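Local coordinates for aromatic-L-amino-acid decarboxylase (Catharanthus roseus, PDB 6EEW) that catalyses the pyridoxal-phosphate-dependent decarboxylation of L-tryptophan to tryptamine and of 5-hydroxy-L-tryptophan to serotonin, at the interface of chains A and B. Numbering follows the deposited sequence. Chains: chain A/B, Aromatic-L-amino-acid decarboxylase.

Contact 1: the interface of chains A and B. Residues chain A 110, 113, 324-325; chain B 114, 117-118, 372.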
# COMPACT_ATOMS: atom_id res chain seq x y z
N PHE A 110 -3.41 14.83 9.02
CA PHE A 110 -3.94 15.26 7.73
C PHE A 110 -2.98 16.21 7.03
O PHE A 110 -2.81 16.15 5.81
CB PHE A 110 -5.29 15.92 7.90
CG PHE A 110 -6.02 16.09 6.62
CD1 PHE A 110 -6.63 15.00 6.01
CD2 PHE A 110 -6.09 17.33 6.00
CE1 PHE A 110 -7.32 15.16 4.81
CE2 PHE A 110 -6.78 17.49 4.80
CZ PHE A 110 -7.39 16.41 4.21
N GLU A 113 -0.42 14.01 5.55
CA GLU A 113 -0.92 13.39 4.33
C GLU A 113 -0.87 14.36 3.16
O GLU A 113 -0.36 14.03 2.09
CB GLU A 113 -2.34 12.88 4.56
CG GLU A 113 -2.38 11.52 5.23
CD GLU A 113 -2.10 10.37 4.24
OE1 GLU A 113 -2.11 10.62 3.01
OE2 GLU A 113 -1.87 9.22 4.69
N TYR A 324 -4.14 8.72 9.51
CA TYR A 324 -5.15 8.23 8.59
C TYR A 324 -4.68 6.90 8.00
O TYR A 324 -3.51 6.52 8.12
CB TYR A 324 -5.43 9.27 7.50
CG TYR A 324 -6.22 10.48 7.97
CD1 TYR A 324 -5.62 11.51 8.69
CD2 TYR A 324 -7.57 10.61 7.67
CE1 TYR A 324 -6.33 12.61 9.10
CE2 TYR A 324 -8.29 11.71 8.09
CZ TYR A 324 -7.67 12.70 8.80
OH TYR A 324 -8.41 13.79 9.20
N LEU A 325 -5.60 6.17 7.37
CA LEU A 325 -5.17 5.10 6.47
C LEU A 325 -4.31 5.70 5.36
O LEU A 325 -4.62 6.78 4.85
CB LEU A 325 -6.37 4.39 5.85
CG LEU A 325 -7.07 3.27 6.62
CD1 LEU A 325 -7.92 3.85 7.75
CD2 LEU A 325 -7.89 2.40 5.68
N MET B 114 -7.18 14.38 -0.97
CA MET B 114 -7.64 15.08 0.22
C MET B 114 -8.95 14.51 0.72
O MET B 114 -9.07 14.12 1.89
CB MET B 114 -7.82 16.57 -0.08
CG MET B 114 -6.54 17.32 -0.35
SD MET B 114 -6.84 19.08 -0.63
CE MET B 114 -7.38 19.54 1.02
N THR B 117 -8.92 10.83 1.92
CA THR B 117 -8.29 10.69 3.22
C THR B 117 -9.21 11.21 4.31
O THR B 117 -9.48 10.51 5.30
CB THR B 117 -6.95 11.44 3.24
OG1 THR B 117 -6.05 10.84 2.30
CG2 THR B 117 -6.33 11.38 4.62
N ALA B 118 -9.76 12.41 4.12
CA ALA B 118 -10.62 13.01 5.13
C ALA B 118 -11.78 12.09 5.49
O ALA B 118 -12.14 11.96 6.66
CB ALA B 118 -11.12 14.37 4.66
N LYS B 372 -8.25 2.16 1.40
CA LYS B 372 -8.79 3.51 1.27
C LYS B 372 -9.85 3.56 0.16
O LYS B 372 -10.12 2.58 -0.55
CB LYS B 372 -7.67 4.51 0.95
CG LYS B 372 -6.52 4.52 1.92
CD LYS B 372 -5.52 5.64 1.63
CE LYS B 372 -6.17 7.01 1.70
NZ LYS B 372 -5.19 8.09 1.94
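B:Thr117 meets A:Tyr324 through its methyl: CG2 lies over a face of the A:Tyr324 ring, near its CG–CD2 bond, 3.4 Å from A:Tyr324 CD2 and 3.5 Å from CG, the two side chains crossing at about a right angle. That methyl points anti to the backbone N, beside the carbonyl carbon, which places OG1 beside the backbone N (chi1 -64°), facing B:Lys372. It also touches A:Phe110 CD1 at 3.9 Å and A:Glu113 CG at 4.0 Å. A:Phe110 presents its edge to the helix backbone: the carbonyl oxygen O of B:Met114 lies in the ring plane, 3.6 Å from CE1, and the same CE1 packs on B:Ala118 CB. The amine NZ of B:Lys372, which both positions the threonine and reaches chain A, hydrogen-bonds B:Thr117 OG1 at 2.9 Å, which should restrain the threonine's rotation. NZ also makes a weak bond of 3.2 Å to the backbone O of A:Leu325. A:Glu113 OE1 stands 4.1 Å from NZ, too far for a salt bridge but probably near enough to favour the lysine's charge. In this homodimer the patch sets helix 107-119 of chain B against the same helix of chain A and the loop of A:Tyr324 and A:Leu325.

Contact 2: the interface of chains A and B. Residues chain A 27, 114-115, 118; chain B 38, 42, 110.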
# COMPACT_ATOMS: atom_id res chain seq x y z
N PHE A 27 -4.57 25.37 -8.47
CA PHE A 27 -4.44 24.38 -7.41
C PHE A 27 -4.80 24.99 -6.07
O PHE A 27 -5.59 24.43 -5.30
CB PHE A 27 -3.01 23.83 -7.38
CG PHE A 27 -2.76 22.88 -6.26
CD1 PHE A 27 -2.31 23.34 -5.03
CD2 PHE A 27 -2.97 21.52 -6.42
CE1 PHE A 27 -2.09 22.47 -3.99
CE2 PHE A 27 -2.74 20.65 -5.38
CZ PHE A 27 -2.30 21.12 -4.17
N MET A 114 -1.41 15.57 3.36
CA MET A 114 -1.39 16.57 2.30
C MET A 114 0.02 16.80 1.79
O MET A 114 0.27 16.77 0.58
CB MET A 114 -1.99 17.88 2.80
CG MET A 114 -3.47 17.84 3.06
SD MET A 114 -4.04 19.45 3.66
CE MET A 114 -3.78 20.47 2.20
N LEU A 115 0.94 17.09 2.71
CA LEU A 115 2.31 17.41 2.31
C LEU A 115 3.00 16.21 1.69
O LEU A 115 3.66 16.34 0.64
CB LEU A 115 3.07 17.93 3.52
CG LEU A 115 4.51 18.44 3.41
CD1 LEU A 115 4.64 19.50 2.34
CD2 LEU A 115 4.97 18.96 4.77
N ALA A 118 1.60 15.93 -1.82
CA ALA A 118 2.03 17.01 -2.70
C ALA A 118 3.48 16.84 -3.13
O ALA A 118 3.82 17.08 -4.29
CB ALA A 118 1.83 18.36 -2.01
N ILE B 38 1.95 24.33 0.26
CA ILE B 38 2.12 23.44 -0.88
C ILE B 38 2.12 24.22 -2.20
O ILE B 38 2.92 23.93 -3.11
CB ILE B 38 1.02 22.37 -0.88
CG1 ILE B 38 1.18 21.45 0.33
CG2 ILE B 38 1.02 21.64 -2.20
CD1 ILE B 38 0.06 20.43 0.47
N TYR B 42 5.00 24.36 -5.09
CA TYR B 42 4.85 24.15 -6.52
C TYR B 42 5.37 25.35 -7.30
O TYR B 42 5.92 25.20 -8.39
CB TYR B 42 3.38 23.89 -6.86
CG TYR B 42 2.97 22.47 -6.57
CD1 TYR B 42 3.89 21.43 -6.62
CD2 TYR B 42 1.66 22.17 -6.23
CE1 TYR B 42 3.51 20.13 -6.36
CE2 TYR B 42 1.27 20.87 -5.96
CZ TYR B 42 2.19 19.86 -6.03
OH TYR B 42 1.80 18.56 -5.75
N PHE B 110 -5.25 15.66 -6.58
CA PHE B 110 -4.98 16.07 -5.21
C PHE B 110 -6.26 16.27 -4.43
O PHE B 110 -6.33 15.93 -3.24
CB PHE B 110 -4.12 17.34 -5.17
CG PHE B 110 -3.56 17.62 -3.80
CD1 PHE B 110 -2.48 16.90 -3.32
CD2 PHE B 110 -4.13 18.59 -2.98
CE1 PHE B 110 -1.98 17.13 -2.05
CE2 PHE B 110 -3.63 18.83 -1.71
CZ PHE B 110 -2.55 18.11 -1.24
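Helical backbone torsions hold throughout, from A:Phe27 and A:Met114 to B:Ile38 and B:Phe110, so the side chains meet from regular helices. A:Phe27 sets its far rim on a face of B:Phe110, with CZ 3.3 Å from CD2 and displaced toward the edge of that ring. The opposing phenylalanine reaches this place with CG anti to the backbone N (chi1 -167°). A:Phe27 in turn receives B:Tyr42 edge-to-face, the planes at 84°; B:Tyr42 CE2 stands over the centre of the A:Phe27 ring, 4.0 Å from A:Phe27 CZ. Aromatic groups of chain B therefore probably restrict A:Phe27 by two different geometries. Between the aromatics and helix 107-119 of chain A, B:Ile38 inserts both branches: CG2 presses on A:Ala118 CB at 3.4 Å, a tight fit, and touches A:Phe27 CE1 at 3.7 Å, while CD1 reaches A:Met114 CB at 4.0 Å. Polar contact is sparser. The phenol OH of B:Tyr42 donates a weak hydrogen bond of 2.9 Å to the backbone O of A:Ala118, near the end of that helix. Helices 24-44 and 107-119 of both subunits thus pack together here, the N-terminal helix of each chain lying across the partner as part of the homodimer interface.

Contact 3: the interface of chains A and B. Residues chain A 64-68; chain B 142, 146, 382.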
# COMPACT_ATOMS: atom_id res chain seq x y z
N PRO A 64 -22.89 7.89 -15.65
CA PRO A 64 -22.85 7.37 -17.02
C PRO A 64 -21.99 6.11 -17.11
O PRO A 64 -21.08 5.88 -16.31
CB PRO A 64 -22.23 8.52 -17.81
CG PRO A 64 -22.57 9.74 -17.02
CD PRO A 64 -22.47 9.30 -15.58
N GLU A 65 -22.30 5.29 -18.12
CA GLU A 65 -21.56 4.04 -18.31
C GLU A 65 -20.17 4.24 -18.90
O GLU A 65 -19.35 3.33 -18.83
CB GLU A 65 -22.36 3.10 -19.22
CG GLU A 65 -23.58 2.52 -18.54
CD GLU A 65 -24.40 1.69 -19.48
OE1 GLU A 65 -24.01 1.57 -20.66
OE2 GLU A 65 -25.44 1.14 -19.05
N THR A 66 -19.88 5.42 -19.45
CA THR A 66 -18.57 5.70 -20.01
C THR A 66 -18.07 7.04 -19.50
O THR A 66 -18.85 7.89 -19.04
CB THR A 66 -18.61 5.69 -21.55
OG1 THR A 66 -19.29 6.85 -22.03
CG2 THR A 66 -19.34 4.47 -22.06
N ALA A 67 -16.76 7.21 -19.52
CA ALA A 67 -16.17 8.48 -19.12
C ALA A 67 -16.42 9.54 -20.19
O ALA A 67 -16.52 9.23 -21.38
CB ALA A 67 -14.67 8.33 -18.87
N PRO A 68 -16.51 10.80 -19.80
CA PRO A 68 -16.81 11.85 -20.78
C PRO A 68 -15.61 12.21 -21.65
O PRO A 68 -14.45 12.07 -21.25
CB PRO A 68 -17.21 13.04 -19.90
CG PRO A 68 -16.50 12.82 -18.63
CD PRO A 68 -16.45 11.32 -18.43
N TRP B 142 -14.93 2.21 -16.81
CA TRP B 142 -14.60 3.40 -17.59
C TRP B 142 -13.21 3.27 -18.20
O TRP B 142 -13.02 3.44 -19.41
CB TRP B 142 -14.65 4.64 -16.70
CG TRP B 142 -16.00 5.22 -16.52
CD1 TRP B 142 -17.20 4.62 -16.73
CD2 TRP B 142 -16.28 6.54 -16.05
NE1 TRP B 142 -18.22 5.49 -16.43
CE2 TRP B 142 -17.69 6.68 -16.02
CE3 TRP B 142 -15.49 7.63 -15.67
CZ2 TRP B 142 -18.31 7.85 -15.62
CZ3 TRP B 142 -16.12 8.80 -15.27
CH2 TRP B 142 -17.52 8.90 -15.24
N ILE B 146 -11.90 3.19 -22.14
CA ILE B 146 -10.94 4.08 -22.79
C ILE B 146 -9.83 3.28 -23.44
O ILE B 146 -9.40 3.57 -24.56
CB ILE B 146 -10.39 5.13 -21.81
CG1 ILE B 146 -11.49 6.09 -21.39
CG2 ILE B 146 -9.21 5.87 -22.43
CD1 ILE B 146 -11.19 6.76 -20.06
N LEU B 382 -10.76 11.65 -14.40
CA LEU B 382 -11.54 11.44 -15.61
C LEU B 382 -12.56 12.55 -15.80
O LEU B 382 -12.60 13.20 -16.85
CB LEU B 382 -12.21 10.07 -15.56
CG LEU B 382 -11.19 8.94 -15.53
CD1 LEU B 382 -11.85 7.62 -15.17
CD2 LEU B 382 -10.57 8.85 -16.91
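The indole N-H of B:Trp142 donates to the backbone carbonyl of A:Pro64, with NE1 2.9 Å from O. The acceptor lies in the indole plane and the angle at hydrogen is 149°, but seen from the carbonyl the donor stands 36° above its plane and does not follow a lone pair. From this edge the chain A segment climbs over one face of the indole. The carbonyl carbon C of A:Thr66 rides 3.6 Å from the centroid of the five-membered ring, and A:Ala67 CA makes a CH-pi contact with the six-membered ring. Next along, the methyl CB of A:Ala67 packs 3.4 Å from CE3 of the tryptophan, and B:Ile146 CD1 adds a second contact to the same methyl at 4.0 Å. A:Pro68 touches the benzo rim through CD. B:Trp142 projects from helix 130-146 with CG anti to its carbonyl carbon (chi1 -83°), which swings the indole under the loop. On its own side, the methyl CD1 of B:Leu382, from helix 375-409, lies in the indole plane at the edge and probably limits movement of the ring. A leucine in place of B:Trp142 would probably leave the A:Pro64 carbonyl without this donor and strip the A:Thr66–A:Ala67 backbone of its flat support. The pyrrole CD1 of B:Trp142 also comes 3.3 Å from the backbone O of A:Glu65.

Contact 1 and contact 2 are neighbours, their C-alpha centres about 13 Å apart, and both are built on helix 107-119 of the two chains. Phe110 and Met114 serve in both with the chains exchanged, and Ala118 likewise, so the helix pair links the two patches across the two-fold axis. Contact 3 stands apart, its C-alpha centre about 26 Å from that of contact 1 and 27 Å from that of contact 2, and uses the loop 64-68 of chain A against helices 130-146 and 375-409 of chain B. Symmetry repeats each patch, so the homodimer is joined both at a helical core and at outlying loop attachments, a spread likely to fix the subunits' relative orientation.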